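PDB 5D2I: 4-oxalocrotonate decarboxylase NahK from Pseudomonas putida, which catalyses the decarboxylation of (3E)-2-oxohex-3-enedioate to 2-oxopent-4-enoate and carbon dioxide, a metal-dependent step in the catabolism of aromatic hydrocarbons. Local coordinates for residues A[145-150]-A[236-241]; A[115-120]-A[240-245]; A[101-106]-A[264-269]; A[111-116]-A[192-197]; A[140-145]-A[259-264]. The protein carries 1 engineered substitution. All coordinates share one frame; numbering follows the deposited sequence.

Interaction 1: residues A[145-150]-A[236-241]. With CA (calcium ion), chain C.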
# COMPACT_ATOMS: atom_id res chain seq x y z
N THR A 145 5.38 2.39 -9.49
CA THR A 145 5.65 2.72 -8.10
C THR A 145 6.17 1.51 -7.38
O THR A 145 5.61 0.43 -7.49
CB THR A 145 4.39 3.16 -7.40
OG1 THR A 145 3.76 4.20 -8.17
CG2 THR A 145 4.72 3.70 -6.00
N VAL A 146 7.24 1.70 -6.62
CA VAL A 146 7.76 0.64 -5.79
C VAL A 146 7.42 0.98 -4.35
O VAL A 146 7.80 2.04 -3.85
CB VAL A 146 9.27 0.51 -5.96
CG1 VAL A 146 9.83 -0.50 -4.98
CG2 VAL A 146 9.58 0.09 -7.39
N GLU A 147 6.69 0.10 -3.68
CA GLU A 147 6.39 0.38 -2.29
C GLU A 147 7.50 -0.15 -1.45
O GLU A 147 8.07 -1.20 -1.75
CB GLU A 147 5.08 -0.23 -1.81
CG GLU A 147 4.64 0.44 -0.52
CD GLU A 147 3.28 0.01 -0.02
OE1 GLU A 147 2.75 -1.01 -0.49
OE2 GLU A 147 2.75 0.71 0.88
N VAL A 148 7.84 0.59 -0.40
CA VAL A 148 8.62 -0.01 0.66
C VAL A 148 7.62 -0.28 1.77
O VAL A 148 7.02 0.65 2.30
CB VAL A 148 9.69 0.92 1.18
CG1 VAL A 148 10.54 0.20 2.23
CG2 VAL A 148 10.58 1.37 0.03
N ILE A 149 7.41 -1.55 2.09
CA ILE A 149 6.53 -1.89 3.19
C ILE A 149 7.37 -2.26 4.38
O ILE A 149 8.48 -2.77 4.23
CB ILE A 149 5.60 -3.05 2.86
CG1 ILE A 149 6.37 -4.20 2.22
CG2 ILE A 149 4.50 -2.58 1.91
CD1 ILE A 149 5.50 -5.42 2.01
N ASP A 150 6.84 -2.01 5.56
CA ASP A 150 7.63 -2.21 6.75
C ASP A 150 6.65 -2.38 7.88
O ASP A 150 6.29 -1.41 8.53
CB ASP A 150 8.49 -0.99 7.01
CG ASP A 150 9.61 -1.26 7.99
OD1 ASP A 150 10.04 -2.42 8.10
OD2 ASP A 150 10.06 -0.31 8.68
N PHE A 236 -4.12 9.45 -5.91
CA PHE A 236 -3.05 8.52 -6.26
C PHE A 236 -3.28 7.22 -5.49
O PHE A 236 -3.42 7.23 -4.27
CB PHE A 236 -1.73 9.18 -5.87
CG PHE A 236 -0.53 8.30 -6.04
CD1 PHE A 236 0.16 8.28 -7.25
CD2 PHE A 236 -0.06 7.54 -4.98
CE1 PHE A 236 1.29 7.48 -7.40
CE2 PHE A 236 1.07 6.74 -5.12
CZ PHE A 236 1.74 6.71 -6.33
N ILE A 237 -3.33 6.10 -6.21
CA ILE A 237 -3.59 4.81 -5.60
C ILE A 237 -2.54 3.82 -6.04
O ILE A 237 -2.37 3.59 -7.24
CB ILE A 237 -4.94 4.25 -6.06
CG1 ILE A 237 -6.07 5.22 -5.71
CG2 ILE A 237 -5.19 2.87 -5.44
CD1 ILE A 237 -7.30 5.05 -6.58
N MET A 238 -1.85 3.21 -5.09
CA MET A 238 -0.94 2.11 -5.41
C MET A 238 -1.77 0.85 -5.38
O MET A 238 -2.37 0.51 -4.34
CB MET A 238 0.18 2.03 -4.38
CG MET A 238 0.98 3.29 -4.31
SD MET A 238 2.31 3.10 -3.12
CE MET A 238 3.03 1.61 -3.73
N THR A 239 -1.84 0.16 -6.50
CA THR A 239 -2.88 -0.85 -6.66
C THR A 239 -2.50 -2.22 -6.10
O THR A 239 -3.35 -3.08 -5.99
CB THR A 239 -3.33 -0.99 -8.11
OG1 THR A 239 -2.22 -1.37 -8.91
CG2 THR A 239 -3.90 0.34 -8.62
N GLY A 240 -1.24 -2.42 -5.74
CA GLY A 240 -0.89 -3.67 -5.08
C GLY A 240 0.39 -4.31 -5.57
O GLY A 240 0.85 -4.02 -6.68
N GLY A 241 0.96 -5.18 -4.76
CA GLY A 241 2.20 -5.84 -5.12
C GLY A 241 2.05 -6.75 -6.32
O GLY A 241 1.25 -7.69 -6.33
CA CA C . 1.96 -2.85 -1.38
O HOH W 1 0.60 -4.71 -1.88
O HOH W 2 0.12 -1.55 -2.10

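Interaction 2: residues A[115-120]-A[240-245]. With CA (calcium ion), chain C.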
# COMPACT_ATOMS: atom_id res chain seq x y z
N ALA A 115 6.98 -4.17 -6.31
CA ALA A 115 6.76 -3.43 -7.54
C ALA A 115 5.27 -3.30 -7.72
O ALA A 115 4.54 -4.29 -7.61
CB ALA A 115 7.34 -4.19 -8.70
N GLU A 116 4.80 -2.09 -7.96
CA GLU A 116 3.38 -1.85 -8.14
C GLU A 116 3.15 -0.91 -9.29
O GLU A 116 4.06 -0.23 -9.76
CB GLU A 116 2.79 -1.23 -6.86
CG GLU A 116 3.21 -1.99 -5.63
CD GLU A 116 2.27 -1.88 -4.47
OE1 GLU A 116 1.16 -1.30 -4.61
OE2 GLU A 116 2.63 -2.39 -3.40
N ILE A 117 1.91 -0.89 -9.76
CA ILE A 117 1.50 0.15 -10.67
C ILE A 117 0.47 1.02 -9.96
O ILE A 117 -0.47 0.52 -9.33
CB ILE A 117 0.97 -0.42 -11.99
CG1 ILE A 117 0.76 0.71 -12.99
CG2 ILE A 117 -0.33 -1.22 -11.77
CD1 ILE A 117 2.07 1.36 -13.41
N SER A 118 0.69 2.33 -9.98
CA SER A 118 -0.24 3.22 -9.33
C SER A 118 -1.07 3.89 -10.40
O SER A 118 -0.71 3.89 -11.57
CB SER A 118 0.50 4.28 -8.52
OG SER A 118 1.26 3.65 -7.49
N VAL A 119 -2.22 4.42 -10.00
CA VAL A 119 -2.98 5.26 -10.90
C VAL A 119 -3.24 6.60 -10.23
O VAL A 119 -3.19 6.71 -9.00
CB VAL A 119 -4.33 4.61 -11.25
CG1 VAL A 119 -4.11 3.26 -11.91
CG2 VAL A 119 -5.18 4.44 -10.01
N VAL A 120 -3.48 7.62 -11.04
CA VAL A 120 -4.06 8.85 -10.55
C VAL A 120 -5.38 8.95 -11.27
O VAL A 120 -5.45 8.73 -12.48
CB VAL A 120 -3.15 10.05 -10.82
CG1 VAL A 120 -3.92 11.37 -10.65
CG2 VAL A 120 -1.97 10.03 -9.89
N GLY A 240 -1.24 -2.42 -5.74
CA GLY A 240 -0.89 -3.67 -5.08
C GLY A 240 0.39 -4.31 -5.57
O GLY A 240 0.85 -4.02 -6.68
N GLY A 241 0.96 -5.18 -4.76
CA GLY A 241 2.20 -5.84 -5.12
C GLY A 241 2.05 -6.75 -6.32
O GLY A 241 1.25 -7.69 -6.33
N ILE A 242 2.84 -6.48 -7.35
CA ILE A 242 2.82 -7.28 -8.56
C ILE A 242 3.76 -8.45 -8.36
O ILE A 242 3.50 -9.58 -8.80
CB ILE A 242 3.24 -6.45 -9.76
CG1 ILE A 242 2.15 -5.43 -10.08
CG2 ILE A 242 3.50 -7.34 -10.98
CD1 ILE A 242 2.52 -4.43 -11.18
N THR A 243 4.87 -8.17 -7.68
CA THR A 243 5.84 -9.18 -7.34
C THR A 243 5.70 -9.57 -5.88
O THR A 243 5.10 -8.84 -5.10
CB THR A 243 7.25 -8.63 -7.52
OG1 THR A 243 7.40 -7.45 -6.71
CG2 THR A 243 7.46 -8.24 -8.98
N ALA A 244 6.25 -10.72 -5.52
CA ALA A 244 6.49 -11.02 -4.11
C ALA A 244 7.32 -9.87 -3.55
O ALA A 244 8.04 -9.20 -4.29
CB ALA A 244 7.26 -12.32 -3.99
N ALA A 245 7.19 -9.62 -2.25
CA ALA A 245 7.92 -8.51 -1.63
C ALA A 245 9.36 -8.95 -1.43
O ALA A 245 9.62 -10.12 -1.15
CB ALA A 245 7.28 -8.11 -0.31
CA CA C . 1.96 -2.85 -1.38
O HOH W 2 0.12 -1.55 -2.10
O HOH W 3 0.09 -2.75 -8.84
O HOH W 1 0.60 -4.71 -1.88

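Interaction 3: residues A[101-106]-A[264-269]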
# COMPACT_ATOMS: atom_id res chain seq x y z
N GLY A 101 16.04 7.65 -5.71
CA GLY A 101 16.22 8.34 -4.45
C GLY A 101 16.96 7.46 -3.46
O GLY A 101 17.07 6.25 -3.67
N VAL A 102 17.47 8.07 -2.40
CA VAL A 102 18.18 7.33 -1.36
C VAL A 102 17.25 7.13 -0.17
O VAL A 102 16.62 8.08 0.32
CB VAL A 102 19.45 8.08 -0.93
CG1 VAL A 102 20.17 7.32 0.16
CG2 VAL A 102 20.35 8.32 -2.13
N VAL A 103 17.13 5.88 0.27
CA VAL A 103 16.23 5.54 1.36
C VAL A 103 17.02 5.11 2.58
O VAL A 103 17.79 4.16 2.53
CB VAL A 103 15.27 4.41 0.96
CG1 VAL A 103 14.39 4.01 2.15
CG2 VAL A 103 14.41 4.86 -0.22
N ASP A 104 16.82 5.83 3.67
CA ASP A 104 17.59 5.60 4.88
C ASP A 104 16.90 4.54 5.72
O ASP A 104 15.83 4.78 6.29
CB ASP A 104 17.65 6.90 5.67
CG ASP A 104 18.51 6.80 6.91
OD1 ASP A 104 19.00 5.70 7.25
OD2 ASP A 104 18.69 7.85 7.55
N CYS A 105 17.51 3.36 5.79
CA CYS A 105 16.92 2.24 6.50
C CYS A 105 16.99 2.38 8.00
O CYS A 105 16.38 1.60 8.73
CB CYS A 105 17.61 0.94 6.12
SG CYS A 105 17.27 0.51 4.45
N SER A 106 17.76 3.35 8.49
CA SER A 106 17.80 3.57 9.93
C SER A 106 16.43 4.04 10.42
O SER A 106 16.14 4.00 11.62
CB SER A 106 18.87 4.58 10.30
OG SER A 106 18.50 5.88 9.90
N VAL A 264 12.04 2.22 -11.97
CA VAL A 264 12.04 2.88 -10.69
C VAL A 264 13.20 2.31 -9.92
O VAL A 264 13.33 1.09 -9.81
CB VAL A 264 10.76 2.58 -9.93
CG1 VAL A 264 10.77 3.31 -8.61
CG2 VAL A 264 9.53 2.97 -10.76
N SER A 265 14.06 3.18 -9.41
CA SER A 265 15.22 2.70 -8.68
C SER A 265 15.31 3.37 -7.34
O SER A 265 14.72 4.43 -7.12
CB SER A 265 16.49 3.00 -9.48
OG SER A 265 16.36 2.47 -10.78
N ALA A 266 16.05 2.76 -6.42
CA ALA A 266 16.31 3.42 -5.16
C ALA A 266 17.56 2.82 -4.62
O ALA A 266 17.91 1.69 -4.94
CB ALA A 266 15.16 3.19 -4.19
N ARG A 267 18.25 3.59 -3.78
CA ARG A 267 19.40 3.07 -3.10
C ARG A 267 19.10 3.11 -1.63
O ARG A 267 18.50 4.07 -1.14
CB ARG A 267 20.61 3.93 -3.40
CG ARG A 267 21.83 3.49 -2.63
CD ARG A 267 23.09 4.04 -3.25
NE ARG A 267 23.22 5.49 -3.06
CZ ARG A 267 23.77 6.05 -1.99
NH1 ARG A 267 24.23 5.29 -1.00
NH2 ARG A 267 23.87 7.37 -1.91
N PHE A 268 19.51 2.07 -0.92
CA PHE A 268 19.26 2.00 0.52
C PHE A 268 20.52 2.23 1.29
O PHE A 268 21.57 1.69 0.94
CB PHE A 268 18.61 0.67 0.87
CG PHE A 268 17.25 0.51 0.27
CD1 PHE A 268 17.11 0.05 -1.03
CD2 PHE A 268 16.13 0.91 0.98
CE1 PHE A 268 15.84 -0.05 -1.61
CE2 PHE A 268 14.86 0.80 0.41
CZ PHE A 268 14.73 0.32 -0.88
N ILE A 269 20.43 3.06 2.34
CA ILE A 269 21.56 3.30 3.22
C ILE A 269 21.19 2.97 4.66
O ILE A 269 20.04 2.67 4.94
CB ILE A 269 22.04 4.75 3.14
CG1 ILE A 269 20.93 5.71 3.55
CG2 ILE A 269 22.52 5.06 1.73
CD1 ILE A 269 21.37 7.16 3.63
OXT ILE A 269 22.04 2.98 5.56
O HOH W 4 21.63 5.17 7.37

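Interaction 4: residues A[111-116]-A[192-197]. With CA (calcium ion), chain C.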
# COMPACT_ATOMS: atom_id res chain seq x y z
N PRO A 111 12.38 -3.58 6.23
CA PRO A 111 11.61 -3.21 5.03
C PRO A 111 11.70 -4.22 3.91
O PRO A 111 12.68 -4.97 3.78
CB PRO A 111 12.28 -1.90 4.60
CG PRO A 111 13.70 -2.04 5.08
CD PRO A 111 13.58 -2.75 6.41
N LYS A 112 10.66 -4.26 3.10
CA LYS A 112 10.69 -4.98 1.85
C LYS A 112 10.15 -4.08 0.78
O LYS A 112 9.45 -3.11 1.08
CB LYS A 112 9.82 -6.23 1.94
CG LYS A 112 10.27 -7.18 3.02
CD LYS A 112 9.43 -8.44 2.99
CE LYS A 112 9.81 -9.36 4.14
NZ LYS A 112 9.05 -10.63 4.08
N ILE A 113 10.45 -4.39 -0.47
CA ILE A 113 9.89 -3.60 -1.56
C ILE A 113 8.98 -4.46 -2.40
O ILE A 113 9.13 -5.69 -2.48
CB ILE A 113 10.98 -2.96 -2.43
CG1 ILE A 113 11.90 -4.03 -3.04
CG2 ILE A 113 11.80 -1.98 -1.60
CD1 ILE A 113 12.83 -3.48 -4.12
N GLU A 114 8.01 -3.80 -3.02
CA GLU A 114 7.07 -4.45 -3.92
C GLU A 114 6.94 -3.56 -5.12
O GLU A 114 6.80 -2.35 -4.98
CB GLU A 114 5.70 -4.53 -3.25
CG GLU A 114 5.67 -5.26 -1.96
CD GLU A 114 4.28 -5.40 -1.43
OE1 GLU A 114 3.63 -4.37 -1.15
OE2 GLU A 114 3.82 -6.55 -1.32
N ALA A 115 6.98 -4.17 -6.31
CA ALA A 115 6.76 -3.43 -7.54
C ALA A 115 5.27 -3.30 -7.72
O ALA A 115 4.54 -4.29 -7.61
CB ALA A 115 7.34 -4.19 -8.70
N GLU A 116 4.80 -2.09 -7.96
CA GLU A 116 3.38 -1.85 -8.14
C GLU A 116 3.15 -0.91 -9.29
O GLU A 116 4.06 -0.23 -9.76
CB GLU A 116 2.79 -1.23 -6.86
CG GLU A 116 3.21 -1.99 -5.63
CD GLU A 116 2.27 -1.88 -4.47
OE1 GLU A 116 1.16 -1.30 -4.61
OE2 GLU A 116 2.63 -2.39 -3.40
N VAL A 192 6.83 -6.46 -15.08
CA VAL A 192 7.80 -5.77 -14.26
C VAL A 192 8.93 -6.72 -13.93
O VAL A 192 8.74 -7.93 -13.83
CB VAL A 192 7.18 -5.18 -12.96
CG1 VAL A 192 5.99 -4.31 -13.31
CG2 VAL A 192 6.76 -6.29 -12.03
N VAL A 193 10.12 -6.16 -13.80
CA VAL A 193 11.29 -6.95 -13.49
C VAL A 193 11.98 -6.24 -12.37
O VAL A 193 12.40 -5.10 -12.51
CB VAL A 193 12.27 -7.01 -14.68
CG1 VAL A 193 13.50 -7.83 -14.28
CG2 VAL A 193 11.59 -7.61 -15.90
N MET A 194 12.09 -6.91 -11.22
CA MET A 194 12.75 -6.29 -10.10
C MET A 194 14.17 -6.79 -10.00
O MET A 194 14.43 -7.99 -9.95
CB MET A 194 12.02 -6.60 -8.80
CG MET A 194 12.72 -6.03 -7.60
SD MET A 194 11.87 -6.59 -6.14
CE MET A 194 10.37 -5.60 -6.21
N GLU A 195 15.10 -5.85 -10.01
CA GLU A 195 16.50 -6.15 -9.95
C GLU A 195 16.99 -5.68 -8.59
O GLU A 195 16.61 -4.61 -8.14
CB GLU A 195 17.20 -5.38 -11.06
CG GLU A 195 18.65 -5.74 -11.27
CD GLU A 195 19.27 -4.88 -12.35
OE1 GLU A 195 18.88 -5.03 -13.53
OE2 GLU A 195 20.11 -4.02 -12.01
N LYS A 196 17.81 -6.48 -7.94
CA LYS A 196 18.39 -6.06 -6.68
C LYS A 196 19.87 -6.34 -6.77
O LYS A 196 20.27 -7.47 -7.02
CB LYS A 196 17.77 -6.84 -5.52
CG LYS A 196 18.45 -6.59 -4.18
CD LYS A 196 17.84 -7.46 -3.12
CE LYS A 196 18.57 -7.26 -1.81
NZ LYS A 196 18.01 -8.15 -0.75
N ASN A 197 20.68 -5.29 -6.61
CA ASN A 197 22.13 -5.41 -6.74
C ASN A 197 22.55 -6.11 -8.03
O ASN A 197 23.39 -7.00 -8.02
CB ASN A 197 22.69 -6.10 -5.51
CG ASN A 197 22.34 -5.35 -4.24
OD1 ASN A 197 22.33 -4.11 -4.23
ND2 ASN A 197 22.05 -6.07 -3.16
CA CA C . 1.96 -2.85 -1.38
O HOH W 2 0.12 -1.55 -2.10
O HOH W 1 0.60 -4.71 -1.88

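Interaction 5: residues A[140-145]-A[259-264]. With CA (calcium ion), chain D.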
# COMPACT_ATOMS: atom_id res chain seq x y z
N ASP A 140 -6.64 8.64 -14.94
CA ASP A 140 -5.95 9.70 -15.68
C ASP A 140 -4.69 9.10 -16.28
O ASP A 140 -4.49 9.11 -17.49
CB ASP A 140 -5.55 10.84 -14.74
CG ASP A 140 -5.30 12.13 -15.47
OD1 ASP A 140 -5.19 12.11 -16.71
OD2 ASP A 140 -5.22 13.19 -14.80
N TYR A 141 -3.85 8.57 -15.42
CA TYR A 141 -2.63 7.96 -15.90
C TYR A 141 -2.12 6.99 -14.86
O TYR A 141 -2.60 6.98 -13.73
CB TYR A 141 -1.56 9.01 -16.20
CG TYR A 141 -1.30 9.97 -15.06
CD1 TYR A 141 -2.04 11.15 -14.93
CD2 TYR A 141 -0.31 9.71 -14.13
CE1 TYR A 141 -1.80 12.02 -13.89
CE2 TYR A 141 -0.07 10.58 -13.09
CZ TYR A 141 -0.81 11.73 -12.98
OH TYR A 141 -0.56 12.59 -11.94
N VAL A 142 -1.15 6.19 -15.27
CA VAL A 142 -0.57 5.20 -14.39
C VAL A 142 0.85 5.61 -14.05
O VAL A 142 1.48 6.36 -14.81
CB VAL A 142 -0.59 3.81 -15.03
CG1 VAL A 142 -2.01 3.49 -15.47
CG2 VAL A 142 0.34 3.77 -16.23
N ILE A 143 1.33 5.16 -12.90
CA ILE A 143 2.65 5.53 -12.41
C ILE A 143 3.36 4.32 -11.83
O ILE A 143 2.90 3.75 -10.82
CB ILE A 143 2.58 6.56 -11.27
CG1 ILE A 143 1.69 7.75 -11.63
CG2 ILE A 143 3.99 7.03 -10.86
CD1 ILE A 143 0.26 7.55 -11.19
N PRO A 144 4.49 3.92 -12.44
CA PRO A 144 5.30 2.85 -11.86
C PRO A 144 5.68 3.24 -10.45
O PRO A 144 6.23 4.33 -10.24
CB PRO A 144 6.53 2.83 -12.75
CG PRO A 144 6.01 3.29 -14.09
CD PRO A 144 5.03 4.38 -13.73
N THR A 145 5.38 2.39 -9.49
CA THR A 145 5.65 2.72 -8.10
C THR A 145 6.17 1.51 -7.38
O THR A 145 5.61 0.43 -7.49
CB THR A 145 4.39 3.16 -7.40
OG1 THR A 145 3.76 4.20 -8.17
CG2 THR A 145 4.72 3.70 -6.00
N GLN A 259 7.63 -2.59 -18.25
CA GLN A 259 7.70 -2.63 -19.68
C GLN A 259 7.00 -1.45 -20.30
O GLN A 259 5.92 -1.19 -19.98
CB GLN A 259 7.19 -3.94 -20.25
CG GLN A 259 5.73 -4.10 -20.15
CD GLN A 259 5.25 -5.41 -20.73
OE1 GLN A 259 5.94 -6.07 -21.45
NE2 GLN A 259 4.11 -5.78 -20.39
N GLY A 260 7.69 -0.74 -21.15
CA GLY A 260 7.15 0.43 -21.81
C GLY A 260 7.04 1.68 -20.95
O GLY A 260 6.63 2.73 -21.44
N LEU A 261 7.41 1.57 -19.67
CA LEU A 261 7.23 2.70 -18.75
C LEU A 261 8.47 3.05 -17.96
O LEU A 261 8.37 3.69 -16.91
CB LEU A 261 6.10 2.40 -17.75
CG LEU A 261 4.73 2.07 -18.33
CD1 LEU A 261 3.77 1.74 -17.21
CD2 LEU A 261 4.24 3.27 -19.14
N GLY A 262 9.63 2.63 -18.43
CA GLY A 262 10.86 2.97 -17.75
C GLY A 262 11.05 2.17 -16.48
O GLY A 262 10.55 1.05 -16.35
N SER A 263 11.79 2.75 -15.54
CA SER A 263 12.17 2.03 -14.35
C SER A 263 12.09 2.89 -13.11
O SER A 263 12.07 4.12 -13.18
CB SER A 263 13.59 1.49 -14.51
OG SER A 263 14.51 2.57 -14.59
N VAL A 264 12.04 2.22 -11.97
CA VAL A 264 12.04 2.88 -10.69
C VAL A 264 13.20 2.31 -9.92
O VAL A 264 13.33 1.09 -9.81
CB VAL A 264 10.76 2.58 -9.93
CG1 VAL A 264 10.77 3.31 -8.61
CG2 VAL A 264 9.53 2.97 -10.76
CA CA D . 13.99 5.45 -13.73
O HOH W 5 15.57 4.78 -11.93

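Interaction 1: residues A[145-150]-A[236-241]
Thr-145 and Met-238 face each other where strand 145-149 and the short strand 236-238 pass at a closest axis distance of 9.3 Å, their directions 68° apart, too wide a gap for backbone pairing, and no hydrogen bond joins the segments. The space is bridged mainly by Met-238. Its chain runs straight through CG and SD and then bends at chi3 (52°), which turns the terminal methyl toward strand 145-149. There CE rests 3.5 Å from CG2 of Thr-145 and 3.4 Å from CB of Glu-147, so that one methyl group fills the step between two residues on the same side of the strand. Thr-145 uses its two branches differently. CG2 packs against the thioether, while OG1 lies near the plane of the Phe-236 ring at its edge, 3.7 Å from CZ; the hydroxyl finds its polar partners in Ser-118 OG and in the carbonyl of Ile-143. Beyond the methionine, Glu-147 reaches out extended, with CG anti to the backbone N (chi1 -163°), and its OE1 binds the calcium ion at 2.2 Å. The other carboxylate oxygen, OE2, forms a salt bridge with Lys-69, a residue of the 2-oxoglutarate site, which probably helps to fix the rotation of the carboxylate. Gly-241 N donates to water 1 at 2.9 Å, and this water is itself a calcium ligand, so the loop following strand 236-238 meets the metal through solvent. Glu-114 and Glu-116 bind the same ion, giving the three-carboxylate metal site of the fumarylacetoacetate hydrolase fold.

Interaction 2: residues A[115-120]-A[240-245]
Strand 115-120 meets a loop without regular structure, the touching parts running 139° apart, and the backbones come nearest where the CA atoms of Glu-116 and Gly-241 are 5.1 Å from each other. Ile-242 N donates to Ala-115 O at 2.8 Å. Next to it Ala-115 N gives a weak but straight bond to OG1 of Thr-243 at 3.3 Å. That hydroxyl sits between the backbone N and the carbonyl carbon of its own residue (chi1 57°), from where it also donates to Ala-244 O, approaching from above the carbonyl plane. A valine in place of Thr-243 would probably leave Ala-115 N without this acceptor and Ala-244 O without its donor, making the loop less firmly fixed on the strand. Ile-242 stretches CD1 along the strand to 4.3 Å from CG2 of Ile-117, a loose apolar touch. Water 3 fills in for a direct bond here, accepting from Ile-117 N and donating to Gly-240 O. Glu-116 lies against the backbone of Gly-240, with CG 3.3 Å from the glycine O. Its two oxygens then divide the work: OE1 receives a weak, bent bond from Gly-240 N and a hydrogen from water 2, while OE2 binds the calcium ion at 2.2 Å. Because water 2 is also a metal ligand, the carboxylate grips the ion both directly and through solvent. The glycine N-H and the water probably steady OE1 and keep the metal-binding oxygen turned to calcium.

Interaction 3: residues A[101-106]-A[264-269]
Ile-269, the C-terminal residue, loses more surface in this contact than any other, and it does so by reaching across the backbone of the neighbouring strand. Its CG1 occupies the position between backbone N and carbonyl carbon (chi1 61°), which sets that branch 3.6 Å from CA of Asp-104, while CG2 meets CG1 of Val-102 at 3.6 Å. Val-102 points to the same face as Arg-267 and lies alongside it: its CG2 comes 3.7 Å from NH2, and its CG1 stands over one face of the guanidinium, offset toward the rim. The two strands, 101-103 and 264-268, form a parallel pair at the margin of the five-stranded mixed sheet, with 101-103 as the outermost strand of this chain on that side. Their bonds follow the parallel pattern, Arg-267 N to Gly-101 O, Val-103 N to Arg-267 O at 2.7 Å, and Ile-269 N to Val-103 O. Cys-105 N continues the series past the strand end, donating to Ile-269 O at 2.8 Å. On the buried face Val-103 runs beside Phe-268, its CB 3.6 Å from CD2, and Cys-105 SG makes an oblique sulfur-aromatic contact with the same ring. Near the terminus, Asp-104 OD1 takes bonds from both N and OG of Ser-106 on one face of its carboxylate, the first of them closing an Asx turn. Water 4 donates to this OD1 and to Ile-269 OXT, standing between two like charges.

Interaction 4: residues A[111-116]-A[192-197]
Met-194 has the largest share of this contact, its sulfur and methyl bridging two strands whose axes are 8.4 Å apart and which share no hydrogen bond. The strands, 112-116 and 192-196, run at 155° to each other and belong to different sheets, so this is face-to-face packing of the two sheets of the fumarylacetoacetate hydrolase fold. Met-194 was modelled in two conformers; in the one described, CG is anti to the backbone N (chi1 177°), which sends the chain straight out from its sheet before it bends at chi3. SD of this conformer lies 3.8 Å from CD1 of Ile-113, and CE passes on to 3.7 Å from the backbone N of Ala-115. Ile-113 crosses the methionine at a slant, offering CG1 and CD1 together to the thioether. An alanine at Ile-113 would remove both carbons and would probably leave a gap beside SD and let the thioether turn more easily. One residue pair further along, Ala-115 places CB 4.0 Å from CG2 of Val-192, a methyl-to-methyl touch. Ile-254 and Val-256 of strand 253-258 pack on Ile-113 and Ala-115, extending the same apolar layer. The residues between these inward-facing ones point the other way: Glu-114 and Glu-116 turn from the packed face toward the metal. Glu-114 OE1 binds the calcium ion at 2.3 Å, and lies 3.2 Å from OE2 of Glu-116 on the same metal.

Interaction 5: residues A[140-145]-A[259-264]
This contact belongs to the packing between the two sheets, where strand 140-145 of the eight-stranded sheet meets the turn that leads into strand 263-268 of the five-stranded one. Pro-144 has the largest share of the contact. Its ring presents two neighbouring carbons to different partners: CB sits 3.6 Å from CG2 of Val-264, and CG is 3.8 Å from CB of Leu-261, close to the carbonyl oxygen of the same leucine as well. In Val-264, with CG1 anti to the backbone N (chi1 -178°), the other branch, CG2, is left facing the proline; the same methyl also approaches Pro-144 O. Leu-261 crosses the proline at about a right angle, and its CD1 extends on to CG2 of Val-142 at 4.1 Å, a looser touch. Leu-261 and Gly-262 form a classic beta bulge opposite Tyr-258, and Gly-262 has positive phi in the turn. From the next residue, Ser-263, the backbone O binds the second calcium ion at 2.4 Å; Asp-99 and water 5 are further ligands. Thr-145 turns away from the contact, toward strand 236-238. No hydrogen bond links the two segments. The contact therefore rests on van der Waals packing, mostly of apolar carbons, while Ser-263 O beside it is taken up by the metal.

Overall arrangement
Interactions 1, 2 and 4 gather round one calcium ion, to which interactions 1 and 2 each bring one glutamate and interaction 4 two; interactions 1 and 2 share Gly-240, Gly-241 and two metal-bound waters. Thr-145 links interactions 1 and 5, and Val-264 interactions 5 and 3, so strands 139-149 and 263-268 tie interactions 1, 5 and 3 in sequence. Interactions 4 and 5 are apolar and join the two sheets without hydrogen bonds, whereas interaction 3 is a backbone-bonded pair within one sheet, partly exposed, its centre about 18 Å from the centre of the chain. Interaction 1, its centre about 4 Å from that point, is buried, as is interaction 2, which mixes backbone bonds with metal binding.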